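Local coordinates for succinoglycan biosynthesis protein (Bacillus cereus ATCC 14579, PDB 3B55) that binds a calcium ion and, as a member of the erythromycin esterase family, may act as a hydrolase, at residues Trp116-Glu121 with His136-Phe141; Asn109-Glu114 with Arg167-Asp172; His49-Lys54 with Gln382-Leu387. The protein carries 1 engineered substitution. All blocks are in the same frame, centred on the assembly; numbering follows the deposited sequence.

Interaction 1. Residues Trp116-Glu121 with His136-Phe141; sequences WDRALE and HLTPVF
Arg118, early in helix 116-128, spans the contact and reaches two successive carbonyls of the segment His136-Phe141, one of them firmly. Its NE donates to His136 O at 2.6 Å along an almost straight line (170° at the hydrogen). The oxygen sits at the guanidinium edge, in the plane of the group, although seen from the carbonyl the donor stands above its plane and not on a lone pair. NH2 adds a weaker, bent bond to Leu137 O at 3.1 Å. Thr138 lies over a guanidinium face, its CA 3.7 Å from Arg118 NH2. The arginine chain is bent at chi3 (81°), which turns the planar group against the loop, while Arg118 CB packs 3.3 Å from His136 O.

Three residues on, Glu121 meets the imidazole from above: its CG stands over the ring centre of His136, 3.7 Å from the centroid and practically on the ring normal, a CH-pi contact. A bend at chi2 lays the carboxylate only 21° from the ring plane, with Glu121 OE1 4.1 Å from His136 NE2; this is no salt bridge, but the nearby negative charge could favour a protonated imidazole.

The contact is a local fold-back, in which the chain leaving helix 116-128 returns to the beginning of that helix before entering helix 144-158. It lies near the metal site, the Thr138 side chain being about 8 Å from the calcium ion.

Further out, Asp117 OD1 makes a very short bond to Arg118 N, and its OD2 is fixed by Asn177 N and Ser175 OG. Thr138 OG1 bonds to Glu114 OE1. In the 3-10 turn that follows, Phe141 N binds Thr138 O at 2.7 Å, and the Phe141 ring meets the calcium ligand His85 edge-to-face.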
loop_
_atom_site.group_PDB
_atom_site.type_symbol
_atom_site.label_atom_id
_atom_site.label_comp_id
_atom_site.label_asym_id
_atom_site.label_seq_id
_atom_site.Cartn_x
_atom_site.Cartn_y
_atom_site.Cartn_z
ATOM N N TRP A 116 9.727 3.288 2.706
ATOM C CA TRP A 116 10.331 3.994 1.588
ATOM C C TRP A 116 11.809 3.642 1.448
ATOM O O TRP A 116 12.305 3.506 0.332
ATOM C CB TRP A 116 10.144 5.506 1.769
ATOM C CG TRP A 116 11.029 6.354 0.902
ATOM C CD1 TRP A 116 12.361 6.606 1.082
ATOM C CD2 TRP A 116 10.638 7.083 -0.268
ATOM N NE1 TRP A 116 12.823 7.449 0.096
ATOM C CE2 TRP A 116 11.785 7.758 -0.744
ATOM C CE3 TRP A 116 9.429 7.233 -0.959
ATOM C CZ2 TRP A 116 11.757 8.572 -1.885
ATOM C CZ3 TRP A 116 9.402 8.045 -2.095
ATOM C CH2 TRP A 116 10.559 8.703 -2.543
ATOM N N ASP A 117 12.507 3.493 2.571
ATOM C CA ASP A 117 13.929 3.160 2.528
ATOM C C ASP A 117 14.200 1.756 2.003
ATOM O O ASP A 117 15.102 1.550 1.187
ATOM C CB ASP A 117 14.579 3.308 3.913
ATOM C CG ASP A 117 13.808 2.597 5.007
ATOM O OD1 ASP A 117 13.129 1.590 4.715
ATOM O OD2 ASP A 117 13.892 3.042 6.170
ATOM N N ARG A 118 13.419 0.791 2.471
ATOM C CA ARG A 118 13.595 -0.589 2.054
ATOM C C ARG A 118 13.304 -0.744 0.560
ATOM O O ARG A 118 14.004 -1.478 -0.141
ATOM C CB ARG A 118 12.693 -1.494 2.913
ATOM C CG ARG A 118 12.994 -1.345 4.410
ATOM C CD ARG A 118 12.001 -2.029 5.352
ATOM N NE ARG A 118 12.251 -3.457 5.496
ATOM C CZ ARG A 118 12.400 -4.080 6.659
ATOM N NH1 ARG A 118 12.326 -3.408 7.807
ATOM N NH2 ARG A 118 12.603 -5.387 6.671
ATOM N N ALA A 119 12.298 -0.029 0.067
ATOM C CA ALA A 119 11.941 -0.109 -1.348
ATOM C C ALA A 119 13.028 0.464 -2.267
ATOM O O ALA A 119 13.081 0.125 -3.447
ATOM C CB ALA A 119 10.619 0.605 -1.596
ATOM N N LEU A 120 13.884 1.335 -1.735
ATOM C CA LEU A 120 14.966 1.906 -2.533
ATOM C C LEU A 120 15.826 0.761 -3.059
ATOM O O LEU A 120 16.400 0.852 -4.143
ATOM C CB LEU A 120 15.832 2.843 -1.684
ATOM C CG LEU A 120 15.207 4.164 -1.228
ATOM C CD1 LEU A 120 16.200 4.930 -0.365
ATOM C CD2 LEU A 120 14.808 4.992 -2.447
ATOM N N GLU A 121 15.893 -0.316 -2.277
ATOM C CA GLU A 121 16.668 -1.503 -2.621
ATOM C C GLU A 121 15.888 -2.438 -3.543
ATOM O O GLU A 121 16.477 -3.180 -4.328
ATOM C CB GLU A 121 17.058 -2.266 -1.355
ATOM C CG GLU A 121 18.031 -1.542 -0.436
ATOM C CD GLU A 121 19.440 -1.453 -1.006
ATOM O OE1 GLU A 121 19.774 -2.231 -1.925
ATOM O OE2 GLU A 121 20.219 -0.601 -0.523
ATOM N N HIS A 136 15.295 -7.114 2.360
ATOM C CA HIS A 136 14.745 -5.797 2.662
ATOM C C HIS A 136 13.237 -5.760 2.821
ATOM O O HIS A 136 12.680 -4.783 3.324
ATOM C CB HIS A 136 15.193 -4.823 1.586
ATOM C CG HIS A 136 16.678 -4.761 1.447
ATOM N ND1 HIS A 136 17.486 -4.150 2.381
ATOM C CD2 HIS A 136 17.508 -5.312 0.532
ATOM C CE1 HIS A 136 18.750 -4.328 2.047
ATOM N NE2 HIS A 136 18.792 -5.032 0.928
ATOM N N LEU A 137 12.571 -6.816 2.383
ATOM C CA LEU A 137 11.125 -6.871 2.521
ATOM C C LEU A 137 10.791 -6.994 4.005
ATOM O O LEU A 137 11.540 -7.600 4.773
ATOM C CB LEU A 137 10.549 -8.086 1.796
ATOM C CG LEU A 137 10.441 -8.098 0.273
ATOM C CD1 LEU A 137 10.114 -9.510 -0.182
ATOM C CD2 LEU A 137 9.363 -7.126 -0.196
ATOM N N THR A 138 9.671 -6.406 4.406
ATOM C CA THR A 138 9.225 -6.493 5.787
ATOM C C THR A 138 8.912 -7.972 6.022
ATOM O O THR A 138 8.428 -8.660 5.115
ATOM C CB THR A 138 7.966 -5.629 5.999
ATOM O OG1 THR A 138 8.309 -4.250 5.831
ATOM C CG2 THR A 138 7.398 -5.819 7.382
ATOM N N PRO A 139 9.189 -8.481 7.237
ATOM C CA PRO A 139 8.947 -9.884 7.602
ATOM C C PRO A 139 7.654 -10.509 7.089
ATOM O O PRO A 139 7.681 -11.590 6.510
ATOM C CB PRO A 139 9.026 -9.856 9.129
ATOM C CG PRO A 139 10.112 -8.858 9.361
ATOM C CD PRO A 139 9.737 -7.737 8.389
ATOM N N VAL A 140 6.529 -9.835 7.296
ATOM C CA VAL A 140 5.249 -10.363 6.845
ATOM C C VAL A 140 5.182 -10.460 5.320
ATOM O O VAL A 140 4.377 -11.221 4.782
ATOM C CB VAL A 140 4.067 -9.497 7.367
ATOM C CG1 VAL A 140 4.195 -8.063 6.873
ATOM C CG2 VAL A 140 2.757 -10.085 6.904
ATOM N N PHE A 141 6.026 -9.698 4.625
ATOM C CA PHE A 141 6.042 -9.733 3.164
ATOM C C PHE A 141 7.203 -10.552 2.602
ATOM O O PHE A 141 7.394 -10.609 1.389
ATOM C CB PHE A 141 6.090 -8.316 2.588
ATOM C CG PHE A 141 4.923 -7.467 2.980
ATOM C CD1 PHE A 141 3.618 -7.905 2.755
ATOM C CD2 PHE A 141 5.122 -6.230 3.587
ATOM C CE1 PHE A 141 2.530 -7.124 3.132
ATOM C CE2 PHE A 141 4.041 -5.442 3.967
ATOM C CZ PHE A 141 2.740 -5.890 3.741
#

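Interaction 2. Residues Asn109-Glu114 with Arg167-Asp172; sequences NLVLEE and RVIGMD. With CA (calcium ion), chain B.
Strands 109-112 and 167-172 run parallel, their axes 4.6 Å apart and 28° askew, joined by a ladder of nearly straight bonds: Leu110 N to Arg167 O, Ile169 N to Leu110 O, Leu112 N to Ile169 O and Met171 N to Leu112 O. The chain then turns at Glu113, centre of an inverse gamma turn, and Glu114 O accepts Asp172 N at 2.8 Å, the donor standing above the carbonyl plane; the same oxygen packs 3.1 Å from CA of Gly170, where no side chain intervenes. On the face of Val111 and Ile169, Val111 CG2 touches Ile169 CB, while its CG1, anti to the backbone N, meets Met171 CB at 3.6 Å. The selenomethionine chain of Met171 runs out extended, setting CE 3.8 Å from Glu113 CB. Glu113 also stretches away from the turn, and its OE2 binds calcium at 2.4 Å; OE1 is held by His306 N. A water donates to both Glu113 O and OD2 of Asp172, whose OD1 bonds to His283. His85 NE2 is the second protein ligand of the calcium, and the C-terminal ends of parallel strands are the usual location of ligand sites in alpha/beta folds.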
loop_
_atom_site.group_PDB
_atom_site.type_symbol
_atom_site.label_atom_id
_atom_site.label_comp_id
_atom_site.label_asym_id
_atom_site.label_seq_id
_atom_site.Cartn_x
_atom_site.Cartn_y
_atom_site.Cartn_z
ATOM N N ASN A 109 4.375 2.750 -12.143
ATOM C CA ASN A 109 4.879 2.803 -10.779
ATOM C C ASN A 109 4.057 1.950 -9.848
ATOM O O ASN A 109 2.834 1.935 -9.916
ATOM C CB ASN A 109 4.890 4.241 -10.261
ATOM C CG ASN A 109 5.553 5.186 -11.219
ATOM O OD1 ASN A 109 4.888 5.840 -12.022
ATOM N ND2 ASN A 109 6.879 5.252 -11.161
ATOM N N LEU A 110 4.749 1.220 -8.991
ATOM C CA LEU A 110 4.095 0.379 -8.017
ATOM C C LEU A 110 4.515 0.895 -6.651
ATOM O O LEU A 110 5.690 0.815 -6.280
ATOM C CB LEU A 110 4.527 -1.081 -8.172
ATOM C CG LEU A 110 3.992 -2.041 -7.095
ATOM C CD1 LEU A 110 2.480 -2.047 -7.109
ATOM C CD2 LEU A 110 4.510 -3.450 -7.355
ATOM N N VAL A 111 3.554 1.454 -5.926
ATOM C CA VAL A 111 3.813 1.962 -4.596
ATOM C C VAL A 111 3.354 0.890 -3.620
ATOM O O VAL A 111 2.174 0.536 -3.564
ATOM C CB VAL A 111 3.055 3.282 -4.325
ATOM C CG1 VAL A 111 3.286 3.726 -2.891
ATOM C CG2 VAL A 111 3.551 4.363 -5.284
ATOM N N LEU A 112 4.302 0.367 -2.858
ATOM C CA LEU A 112 4.008 -0.680 -1.895
ATOM C C LEU A 112 3.839 -0.141 -0.507
ATOM O O LEU A 112 4.461 0.854 -0.123
ATOM C CB LEU A 112 5.141 -1.709 -1.833
ATOM C CG LEU A 112 5.511 -2.516 -3.068
ATOM C CD1 LEU A 112 6.751 -3.321 -2.743
ATOM C CD2 LEU A 112 4.367 -3.432 -3.485
ATOM N N GLU A 113 3.002 -0.835 0.248
ATOM C CA GLU A 113 2.769 -0.489 1.625
ATOM C C GLU A 113 4.018 -1.052 2.310
ATOM O O GLU A 113 3.960 -1.972 3.134
ATOM C CB GLU A 113 1.535 -1.201 2.130
ATOM C CG GLU A 113 1.130 -0.758 3.477
ATOM C CD GLU A 113 0.399 -1.834 4.180
ATOM O OE1 GLU A 113 -0.756 -2.150 3.807
ATOM O OE2 GLU A 113 1.016 -2.371 5.104
ATOM N N GLU A 114 5.159 -0.491 1.933
ATOM C CA GLU A 114 6.449 -0.908 2.463
ATOM C C GLU A 114 7.266 0.345 2.762
ATOM O O GLU A 114 7.014 1.410 2.196
ATOM C CB GLU A 114 7.152 -1.780 1.414
ATOM C CG GLU A 114 8.518 -2.307 1.811
ATOM C CD GLU A 114 8.464 -3.137 3.072
ATOM O OE1 GLU A 114 8.334 -2.546 4.165
ATOM O OE2 GLU A 114 8.544 -4.378 2.969
ATOM N N ARG A 167 8.716 1.322 -11.817
ATOM C CA ARG A 167 9.504 1.720 -10.650
ATOM C C ARG A 167 8.826 1.220 -9.379
ATOM O O ARG A 167 7.599 1.144 -9.310
ATOM C CB ARG A 167 9.623 3.245 -10.568
ATOM C CG ARG A 167 10.098 3.927 -11.838
ATOM C CD ARG A 167 11.490 3.474 -12.263
ATOM N NE ARG A 167 12.509 3.675 -11.233
ATOM C CZ ARG A 167 12.766 4.835 -10.635
ATOM N NH1 ARG A 167 12.076 5.924 -10.950
ATOM N NH2 ARG A 167 13.721 4.908 -9.718
ATOM N N VAL A 168 9.626 0.877 -8.375
ATOM C CA VAL A 168 9.088 0.399 -7.111
ATOM C C VAL A 168 9.323 1.420 -6.011
ATOM O O VAL A 168 10.461 1.738 -5.679
ATOM C CB VAL A 168 9.723 -0.941 -6.695
ATOM C CG1 VAL A 168 9.347 -1.276 -5.259
ATOM C CG2 VAL A 168 9.243 -2.038 -7.619
ATOM N N ILE A 169 8.233 1.925 -5.445
ATOM C CA ILE A 169 8.305 2.922 -4.378
ATOM C C ILE A 169 7.680 2.406 -3.081
ATOM O O ILE A 169 6.755 1.590 -3.102
ATOM C CB ILE A 169 7.561 4.241 -4.787
ATOM C CG1 ILE A 169 8.270 4.918 -5.963
ATOM C CG2 ILE A 169 7.476 5.198 -3.605
ATOM C CD1 ILE A 169 7.796 4.437 -7.316
ATOM N N GLY A 170 8.199 2.892 -1.958
ATOM C CA GLY A 170 7.680 2.513 -0.658
ATOM C C GLY A 170 7.045 3.738 -0.014
ATOM O O GLY A 170 7.689 4.784 0.120
HETATM N N MSE A 171 5.787 3.627 0.393
HETATM C CA MSE A 171 5.121 4.763 1.005
HETATM C C MSE A 171 5.137 4.740 2.536
HETATM O O MSE A 171 4.774 5.733 3.170
HETATM C CB MSE A 171 3.681 4.853 0.499
HETATM C CG MSE A 171 2.771 3.750 1.003
HETATM SE SE MSE A 171 0.963 3.908 0.318
HETATM C CE MSE A 171 0.382 2.079 0.594
ATOM N N ASP A 172 5.564 3.626 3.132
ATOM C CA ASP A 172 5.585 3.530 4.592
ATOM C C ASP A 172 6.833 4.135 5.232
ATOM O O ASP A 172 7.885 4.231 4.597
ATOM C CB ASP A 172 5.438 2.077 5.037
ATOM C CG ASP A 172 4.750 1.955 6.373
ATOM O OD1 ASP A 172 4.626 2.986 7.068
ATOM O OD2 ASP A 172 4.338 0.834 6.735
HETATM CA CA CA B . -0.502 -3.350 6.601
HETATM O O HOH W 1 4.770 -1.666 5.878
HETATM O O HOH W 2 1.452 0.098 7.485
#

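Interaction 3. Residues His49-Lys54 with Gln382-Leu387; sequences HAKPLK and QFFIDL
The tight part of this contact is built round Phe384. Lys51 CB stands over one face of its ring, 3.8 Å from the centroid, in a CH-pi contact, while Leu53 comes in across it at about a right angle and sets CD1 at the ring edge, 3.4 Å from Phe384 CD1. The phenyl group holds the crowded position between the backbone N and the carbonyl carbon (chi1 63°), and Leu68, Met71 and Val431 add to its surroundings. The Phe383 side chain lies on the other face of the sheet, where CB of Ala50, just before the strand, comes obliquely to Phe383 CD2 at 3.2 Å. Two backbone bonds, Lys51 N to Phe384 O at 2.7 Å and Phe384 N back to Lys51 O at 2.9 Å, lock the strands together between these groups. Further along, Leu53 N reaches Gln382 O from above the carbonyl plane.

The looser, more exposed side belongs to Lys51, Pro52 and two waters. Lys51, bent at chi2 and chi4, curls its NZ back to a weak bond with His49 O, and one water ties that amine and carbonyl to Asp386 N. The second water accepts from Gln382 N and donates to Leu53 O at 2.7 Å. Pro52, exposed, pairs with Phe383 without hydrogen bonds. This is a short antiparallel edge strand, 51-53, closing one margin of the mixed eight-stranded sheet beside strand 382-386.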
loop_
_atom_site.group_PDB
_atom_site.type_symbol
_atom_site.label_atom_id
_atom_site.label_comp_id
_atom_site.label_asym_id
_atom_site.label_seq_id
_atom_site.Cartn_x
_atom_site.Cartn_y
_atom_site.Cartn_z
ATOM N N HIS A 49 -23.844 -10.160 -12.661
ATOM C CA HIS A 49 -22.996 -9.039 -13.067
ATOM C C HIS A 49 -21.515 -9.246 -12.781
ATOM O O HIS A 49 -20.684 -8.393 -13.096
ATOM C CB HIS A 49 -23.466 -7.751 -12.389
ATOM C CG HIS A 49 -24.753 -7.221 -12.939
ATOM N ND1 HIS A 49 -25.952 -7.883 -12.789
ATOM C CD2 HIS A 49 -25.022 -6.117 -13.675
ATOM C CE1 HIS A 49 -26.905 -7.211 -13.411
ATOM N NE2 HIS A 49 -26.367 -6.136 -13.958
ATOM N N ALA A 50 -21.183 -10.381 -12.181
ATOM C CA ALA A 50 -19.798 -10.673 -11.862
ATOM C C ALA A 50 -19.020 -11.058 -13.109
ATOM O O ALA A 50 -19.533 -11.776 -13.972
ATOM C CB ALA A 50 -19.723 -11.796 -10.827
ATOM N N LYS A 51 -17.785 -10.560 -13.199
ATOM C CA LYS A 51 -16.897 -10.867 -14.315
ATOM C C LYS A 51 -16.041 -12.016 -13.791
ATOM O O LYS A 51 -15.238 -11.832 -12.877
ATOM C CB LYS A 51 -16.012 -9.662 -14.650
ATOM C CG LYS A 51 -16.794 -8.404 -15.054
ATOM C CD LYS A 51 -17.574 -8.616 -16.343
ATOM C CE LYS A 51 -18.327 -7.355 -16.766
ATOM N NZ LYS A 51 -19.368 -6.929 -15.782
ATOM N N PRO A 52 -16.205 -13.224 -14.359
ATOM C CA PRO A 52 -15.435 -14.390 -13.915
ATOM C C PRO A 52 -13.931 -14.343 -14.128
ATOM O O PRO A 52 -13.446 -13.940 -15.183
ATOM C CB PRO A 52 -16.078 -15.536 -14.683
ATOM C CG PRO A 52 -16.445 -14.895 -15.968
ATOM C CD PRO A 52 -17.061 -13.581 -15.506
ATOM N N LEU A 53 -13.207 -14.764 -13.099
ATOM C CA LEU A 53 -11.755 -14.832 -13.125
ATOM C C LEU A 53 -11.448 -16.315 -13.252
ATOM O O LEU A 53 -11.846 -17.121 -12.409
ATOM C CB LEU A 53 -11.170 -14.270 -11.829
ATOM C CG LEU A 53 -10.495 -12.898 -11.859
ATOM C CD1 LEU A 53 -10.827 -12.150 -13.135
ATOM C CD2 LEU A 53 -10.924 -12.119 -10.625
ATOM N N LYS A 54 -10.752 -16.670 -14.321
ATOM C CA LYS A 54 -10.420 -18.059 -14.602
ATOM C C LYS A 54 -9.447 -18.701 -13.612
ATOM O O LYS A 54 -9.602 -19.867 -13.252
ATOM C CB LYS A 54 -9.878 -18.150 -16.037
ATOM C CG LYS A 54 -10.022 -19.506 -16.703
ATOM C CD LYS A 54 -10.125 -19.361 -18.223
ATOM C CE LYS A 54 -11.411 -18.631 -18.630
ATOM N NZ LYS A 54 -11.575 -18.524 -20.110
ATOM N N GLN A 382 -13.440 -17.309 -8.478
ATOM C CA GLN A 382 -12.915 -15.944 -8.401
ATOM C C GLN A 382 -13.661 -15.084 -9.420
ATOM O O GLN A 382 -14.041 -15.560 -10.492
ATOM C CB GLN A 382 -11.422 -15.882 -8.758
ATOM C CG GLN A 382 -10.513 -16.865 -8.050
ATOM C CD GLN A 382 -10.545 -18.228 -8.685
ATOM O OE1 GLN A 382 -10.764 -18.361 -9.895
ATOM N NE2 GLN A 382 -10.311 -19.254 -7.882
ATOM N N PHE A 383 -13.853 -13.812 -9.087
ATOM C CA PHE A 383 -14.536 -12.891 -9.984
ATOM C C PHE A 383 -14.407 -11.469 -9.476
ATOM O O PHE A 383 -14.056 -11.245 -8.319
ATOM C CB PHE A 383 -16.025 -13.241 -10.091
ATOM C CG PHE A 383 -16.780 -13.081 -8.796
ATOM C CD1 PHE A 383 -16.800 -14.103 -7.850
ATOM C CD2 PHE A 383 -17.465 -11.903 -8.518
ATOM C CE1 PHE A 383 -17.494 -13.955 -6.648
ATOM C CE2 PHE A 383 -18.163 -11.743 -7.321
ATOM C CZ PHE A 383 -18.179 -12.770 -6.384
ATOM N N PHE A 384 -14.653 -10.504 -10.354
ATOM C CA PHE A 384 -14.623 -9.121 -9.929
ATOM C C PHE A 384 -15.873 -8.436 -10.447
ATOM O O PHE A 384 -16.589 -8.983 -11.295
ATOM C CB PHE A 384 -13.346 -8.398 -10.374
ATOM C CG PHE A 384 -13.161 -8.295 -11.862
ATOM C CD1 PHE A 384 -12.784 -9.405 -12.616
ATOM C CD2 PHE A 384 -13.259 -7.059 -12.493
ATOM C CE1 PHE A 384 -12.498 -9.282 -13.970
ATOM C CE2 PHE A 384 -12.976 -6.926 -13.848
ATOM C CZ PHE A 384 -12.592 -8.042 -14.589
ATOM N N ILE A 385 -16.152 -7.250 -9.928
ATOM C CA ILE A 385 -17.354 -6.542 -10.328
ATOM C C ILE A 385 -17.234 -5.056 -10.069
ATOM O O ILE A 385 -16.534 -4.633 -9.146
ATOM C CB ILE A 385 -18.568 -7.097 -9.553
ATOM C CG1 ILE A 385 -19.822 -6.290 -9.880
ATOM C CG2 ILE A 385 -18.276 -7.077 -8.060
ATOM C CD1 ILE A 385 -21.106 -7.046 -9.580
ATOM N N ASP A 386 -17.920 -4.266 -10.890
ATOM C CA ASP A 386 -17.903 -2.818 -10.737
ATOM C C ASP A 386 -19.044 -2.433 -9.797
ATOM O O ASP A 386 -20.217 -2.467 -10.183
ATOM C CB ASP A 386 -18.109 -2.131 -12.087
ATOM C CG ASP A 386 -17.762 -0.653 -12.045
ATOM O OD1 ASP A 386 -17.977 -0.024 -10.989
ATOM O OD2 ASP A 386 -17.287 -0.120 -13.072
ATOM N N LEU A 387 -18.700 -2.081 -8.563
ATOM C CA LEU A 387 -19.693 -1.692 -7.566
ATOM C C LEU A 387 -20.399 -0.388 -7.949
ATOM O O LEU A 387 -21.520 -0.128 -7.519
ATOM C CB LEU A 387 -19.024 -1.533 -6.193
ATOM C CG LEU A 387 -18.253 -2.750 -5.661
ATOM C CD1 LEU A 387 -17.604 -2.408 -4.332
ATOM C CD2 LEU A 387 -19.186 -3.936 -5.510
HETATM O O HOH W 3 -19.503 -5.596 -13.062
HETATM O O HOH W 4 -14.084 -18.385 -11.492
#

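Overall arrangement
Interactions 2 and 3 hold the two margins of the same mixed sheet, with nearest atoms about 17 Å apart: the first is a buried parallel pair leading into the calcium site, the second a partly buried antiparallel pair remote from it, where a lysine amine and two waters supplement the backbone bonds. Interaction 1 is a surface contact between a helix and a loop, and rests on an arginine binding carbonyls instead of a strand ladder. It touches interaction 2 directly. Helix 116-128 follows strand 109-112, Trp116 N probably bonds to Asp172 O, Ala119 packs on Gly170, and Thr138 N probably bonds to Glu114 OE2. Interactions 1 and 3 lie on opposite sides of the chain's centre.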